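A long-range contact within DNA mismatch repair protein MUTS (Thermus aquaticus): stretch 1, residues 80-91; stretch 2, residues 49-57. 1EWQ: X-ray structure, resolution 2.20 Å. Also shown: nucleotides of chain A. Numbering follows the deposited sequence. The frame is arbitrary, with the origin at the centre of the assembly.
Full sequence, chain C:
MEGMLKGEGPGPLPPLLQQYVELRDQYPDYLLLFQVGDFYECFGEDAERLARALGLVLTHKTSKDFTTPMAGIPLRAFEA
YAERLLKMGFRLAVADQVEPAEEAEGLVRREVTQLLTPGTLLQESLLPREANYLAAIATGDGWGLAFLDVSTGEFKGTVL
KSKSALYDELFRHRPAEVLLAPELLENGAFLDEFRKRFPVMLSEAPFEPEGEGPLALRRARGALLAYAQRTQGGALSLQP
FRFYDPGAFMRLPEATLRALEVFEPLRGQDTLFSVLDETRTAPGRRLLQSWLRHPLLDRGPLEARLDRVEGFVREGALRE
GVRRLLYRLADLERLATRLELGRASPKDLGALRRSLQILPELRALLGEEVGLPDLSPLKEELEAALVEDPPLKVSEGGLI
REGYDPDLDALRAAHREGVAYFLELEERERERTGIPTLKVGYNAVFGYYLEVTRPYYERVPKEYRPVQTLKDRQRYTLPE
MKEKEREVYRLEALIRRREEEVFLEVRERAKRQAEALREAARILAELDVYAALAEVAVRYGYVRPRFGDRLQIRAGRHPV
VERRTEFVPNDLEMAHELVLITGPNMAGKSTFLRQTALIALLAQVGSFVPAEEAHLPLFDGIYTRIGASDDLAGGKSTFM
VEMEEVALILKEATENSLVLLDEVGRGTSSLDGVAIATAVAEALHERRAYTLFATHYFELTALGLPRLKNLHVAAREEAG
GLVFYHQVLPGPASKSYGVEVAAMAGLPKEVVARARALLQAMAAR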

# COMPACT_ATOMS: atom_id res chain seq x y z
N ALA C 80 -1.16 6.30 19.18
CA ALA C 80 -1.91 5.96 17.98
C ALA C 80 -1.47 6.81 16.79
O ALA C 80 -1.31 6.30 15.69
CB ALA C 80 -3.41 6.14 18.23
N TYR C 81 -1.29 8.11 17.03
CA TYR C 81 -0.85 9.02 15.97
C TYR C 81 0.59 8.72 15.58
O TYR C 81 0.94 8.74 14.40
CB TYR C 81 -0.97 10.47 16.44
CG TYR C 81 -2.37 11.06 16.42
CD1 TYR C 81 -3.03 11.31 15.21
CD2 TYR C 81 -3.02 11.40 17.60
CE1 TYR C 81 -4.30 11.91 15.19
CE2 TYR C 81 -4.28 11.99 17.60
CZ TYR C 81 -4.92 12.25 16.40
OH TYR C 81 -6.14 12.88 16.40
N ALA C 82 1.44 8.46 16.58
CA ALA C 82 2.84 8.16 16.31
C ALA C 82 2.93 6.90 15.47
O ALA C 82 3.70 6.84 14.51
CB ALA C 82 3.59 7.97 17.62
N GLU C 83 2.12 5.90 15.83
CA GLU C 83 2.09 4.63 15.09
C GLU C 83 1.95 4.95 13.61
O GLU C 83 2.69 4.43 12.77
CB GLU C 83 0.91 3.77 15.56
CG GLU C 83 0.81 2.39 14.90
CD GLU C 83 -0.41 1.59 15.36
OE1 GLU C 83 -0.56 1.34 16.58
OE2 GLU C 83 -1.23 1.21 14.49
N ARG C 84 1.00 5.83 13.29
CA ARG C 84 0.76 6.20 11.91
C ARG C 84 1.94 6.94 11.30
O ARG C 84 2.37 6.62 10.20
CB ARG C 84 -0.51 7.04 11.78
CG ARG C 84 -1.80 6.21 11.76
CD ARG C 84 -2.94 7.03 11.19
NE ARG C 84 -3.41 8.04 12.12
CZ ARG C 84 -4.11 9.12 11.78
NH1 ARG C 84 -4.43 9.34 10.51
NH2 ARG C 84 -4.51 9.97 12.71
N LEU C 85 2.45 7.93 12.02
CA LEU C 85 3.58 8.71 11.52
C LEU C 85 4.77 7.80 11.24
O LEU C 85 5.43 7.92 10.21
CB LEU C 85 3.97 9.78 12.53
CG LEU C 85 2.91 10.85 12.78
CD1 LEU C 85 3.29 11.71 13.97
CD2 LEU C 85 2.76 11.69 11.52
N LEU C 86 5.03 6.88 12.16
CA LEU C 86 6.15 5.96 12.00
C LEU C 86 6.04 5.15 10.71
O LEU C 86 7.02 5.00 9.98
CB LEU C 86 6.23 5.01 13.19
CG LEU C 86 6.82 5.63 14.45
CD1 LEU C 86 6.54 4.77 15.65
CD2 LEU C 86 8.32 5.81 14.26
N LYS C 87 4.85 4.64 10.44
CA LYS C 87 4.65 3.81 9.26
C LYS C 87 4.77 4.59 7.95
O LYS C 87 4.94 4.00 6.88
CB LYS C 87 3.30 3.10 9.37
CG LYS C 87 3.20 2.30 10.67
CD LYS C 87 1.95 1.45 10.76
CE LYS C 87 1.90 0.70 12.09
NZ LYS C 87 3.08 -0.20 12.29
N MSE C 88 4.71 5.91 8.04
CA MSE C 88 4.84 6.73 6.84
C MSE C 88 6.29 7.10 6.56
O MSE C 88 6.60 7.68 5.52
CB MSE C 88 3.98 7.99 6.96
CG MSE C 88 2.50 7.75 6.70
SE MSE C 88 1.33 9.24 7.12
CE MSE C 88 0.09 8.32 8.28
N GLY C 89 7.19 6.76 7.49
CA GLY C 89 8.60 7.07 7.29
C GLY C 89 9.17 8.23 8.09
O GLY C 89 10.28 8.68 7.82
N PHE C 90 8.42 8.72 9.07
CA PHE C 90 8.88 9.83 9.91
C PHE C 90 9.68 9.34 11.12
O PHE C 90 9.53 8.21 11.57
CB PHE C 90 7.71 10.63 10.49
CG PHE C 90 6.91 11.41 9.48
CD1 PHE C 90 5.84 10.82 8.82
CD2 PHE C 90 7.20 12.74 9.22
CE1 PHE C 90 5.07 11.55 7.92
CE2 PHE C 90 6.44 13.49 8.33
CZ PHE C 90 5.37 12.89 7.68
N ARG C 91 10.53 10.22 11.64
CA ARG C 91 11.27 9.96 12.87
C ARG C 91 10.63 11.01 13.78
O ARG C 91 10.33 12.11 13.32
CB ARG C 91 12.77 10.26 12.73
CG ARG C 91 13.59 9.27 11.90
CD ARG C 91 15.07 9.49 12.17
NE ARG C 91 15.95 8.91 11.17
CZ ARG C 91 16.10 9.38 9.93
NH1 ARG C 91 15.43 10.46 9.55
NH2 ARG C 91 16.92 8.78 9.08
P DG A 14 -8.33 18.76 14.34
OP1 DG A 14 -7.77 17.99 13.20
OP2 DG A 14 -9.55 19.58 14.14
O5' DG A 14 -8.64 17.75 15.52
C5' DG A 14 -7.62 16.94 16.08
C4' DG A 14 -8.14 16.24 17.31
O4' DG A 14 -8.32 17.21 18.37
C3' DG A 14 -9.49 15.56 17.11
O3' DG A 14 -9.51 14.33 17.84
C2' DG A 14 -10.48 16.57 17.68
C1' DG A 14 -9.69 17.27 18.78
N9 DG A 14 -10.03 18.67 18.97
C8 DG A 14 -10.23 19.61 17.97
N7 DG A 14 -10.50 20.80 18.43
C5 DG A 14 -10.49 20.64 19.81
C6 DG A 14 -10.71 21.60 20.84
O6 DG A 14 -10.97 22.81 20.74
N1 DG A 14 -10.60 21.03 22.11
C2 DG A 14 -10.30 19.71 22.35
N2 DG A 14 -10.20 19.36 23.64
N3 DG A 14 -10.10 18.81 21.40
C4 DG A 14 -10.21 19.34 20.16
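Stretch 2, residues 49-57: RLARALGLV

Stretch 2 begins as the last turns of a helix, with Arg49 to Ala53 in helical conformation, then turns at Gly55 and is extended at Leu56 and Val57. The helix crosses helix 80-87 of stretch 1 at 90°, so neither parallel nor antiparallel describes it. The axes come within 10.9 Å. The nearest CA atoms are those of Leu85 and Ala53, 7.3 Å apart. At a right angle the two helices can touch over a short length only, and few side chains carry the contact.

On stretch 1, Tyr81, Arg84, Leu85, Met88 and Phe90 all have chi1 m. Tyr81, Arg84, Met88 and Phe90 point toward stretch 2. Leu85 (m, t) points sideways, but its end comes nearer.

Leu54 is the centre of the contact and has the largest covered area of any residue here. Its CA-to-CB bond points sideways, but chi1 m and chi2 t bring both methyls to stretch 1. Leu54 CD1 lies 3.6 Å from Tyr81 CD1. Leu54 CD2 lies 3.7 Å from Leu85 CD2, 4.1 Å from CE of the selenomethionine Met88, and 3.8 Å from Arg84 CZ, over one face of the guanidinium.

Ala53 points toward stretch 1. Ala53 CB is 3.8 Å from Phe90 CZ and 4.3 Å from Leu85 CD2. Ala53 O lies 3.3 Å from SE of Met88. Leu50 points sideways with chi1 t and chi2 p. Leu50 CD1 reaches 4.4 Å from Leu85 CD1, a looser contact. The side chain of Arg49 (m, t, t) comes no closer than 4.9 Å, from Arg49 CB to Phe90 CE2.

Gly55 has positive phi (59°) and is the first residue to leave the helix. Positive phi favours glycine, and no atom of stretch 1 would crowd a CB there. Leu56 N bonds to Ala51 O at 2.6 Å, closing the turn. Leu56 and Val57 then have extended backbone angles. Leu56 is also m, t, and Leu56 CD2 lies 4.1 Å from Tyr81 CE1. The Tyr81 ring therefore meets two leucines, both obliquely.

No direct hydrogen bond joins the stretches. Arg84 NH1 is 3.7 Å from Leu54 O. Water 1 makes the link instead: its O donates to Leu54 O at 2.6 Å and accepts from Arg84 NH2 at 2.7 Å.

Val57, with chi1 t, is out of reach of stretch 1. Val57 N donates to OP1 of DG14 of chain A at 2.9 Å, nearly straight at 174°, as suits a protein that handles DNA.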

# COMPACT_ATOMS: atom_id res chain seq x y z
N ARG C 49 3.22 19.80 7.28
CA ARG C 49 3.57 18.39 7.15
C ARG C 49 2.62 17.55 7.99
O ARG C 49 1.93 16.67 7.48
CB ARG C 49 4.99 18.15 7.64
CG ARG C 49 6.09 18.73 6.77
CD ARG C 49 7.44 18.52 7.44
NE ARG C 49 8.56 18.77 6.54
CZ ARG C 49 8.84 18.03 5.48
NH1 ARG C 49 8.07 16.98 5.17
NH2 ARG C 49 9.89 18.33 4.71
N LEU C 50 2.59 17.84 9.29
CA LEU C 50 1.75 17.12 10.25
C LEU C 50 0.29 17.05 9.81
O LEU C 50 -0.32 15.98 9.82
CB LEU C 50 1.83 17.78 11.63
CG LEU C 50 1.11 17.07 12.78
CD1 LEU C 50 1.86 15.79 13.15
CD2 LEU C 50 1.03 17.99 13.99
N ALA C 51 -0.27 18.20 9.44
CA ALA C 51 -1.65 18.31 9.02
C ALA C 51 -2.00 17.38 7.86
O ALA C 51 -2.98 16.64 7.93
CB ALA C 51 -1.97 19.75 8.63
N ARG C 52 -1.19 17.40 6.80
CA ARG C 52 -1.48 16.54 5.67
C ARG C 52 -1.14 15.08 5.95
O ARG C 52 -1.88 14.18 5.55
CB ARG C 52 -0.74 17.01 4.42
CG ARG C 52 0.71 16.60 4.31
CD ARG C 52 1.21 16.91 2.90
NE ARG C 52 1.14 18.34 2.59
CZ ARG C 52 2.07 19.23 2.94
NH1 ARG C 52 3.15 18.84 3.61
NH2 ARG C 52 1.92 20.51 2.62
N ALA C 53 -0.04 14.85 6.65
CA ALA C 53 0.38 13.50 6.99
C ALA C 53 -0.72 12.74 7.72
O ALA C 53 -0.94 11.56 7.47
CB ALA C 53 1.63 13.54 7.85
N LEU C 54 -1.42 13.43 8.62
CA LEU C 54 -2.49 12.80 9.39
C LEU C 54 -3.87 13.30 9.01
O LEU C 54 -4.87 12.93 9.63
CB LEU C 54 -2.25 13.04 10.88
CG LEU C 54 -0.91 12.53 11.42
CD1 LEU C 54 -0.77 12.93 12.88
CD2 LEU C 54 -0.83 11.01 11.26
N GLY C 55 -3.94 14.14 7.98
CA GLY C 55 -5.22 14.66 7.55
C GLY C 55 -5.92 15.41 8.67
O GLY C 55 -7.11 15.20 8.93
N LEU C 56 -5.17 16.28 9.33
CA LEU C 56 -5.69 17.09 10.43
C LEU C 56 -6.11 18.46 9.91
O LEU C 56 -5.78 18.85 8.79
CB LEU C 56 -4.62 17.27 11.51
CG LEU C 56 -3.94 16.04 12.11
CD1 LEU C 56 -2.78 16.49 12.99
CD2 LEU C 56 -4.94 15.21 12.92
N VAL C 57 -6.86 19.19 10.72
CA VAL C 57 -7.28 20.53 10.35
C VAL C 57 -6.05 21.41 10.52
O VAL C 57 -5.32 21.29 11.50
CB VAL C 57 -8.41 21.04 11.27
CG1 VAL C 57 -8.72 22.49 10.95
CG2 VAL C 57 -9.64 20.18 11.09
O HOH W 1 -5.89 12.09 11.92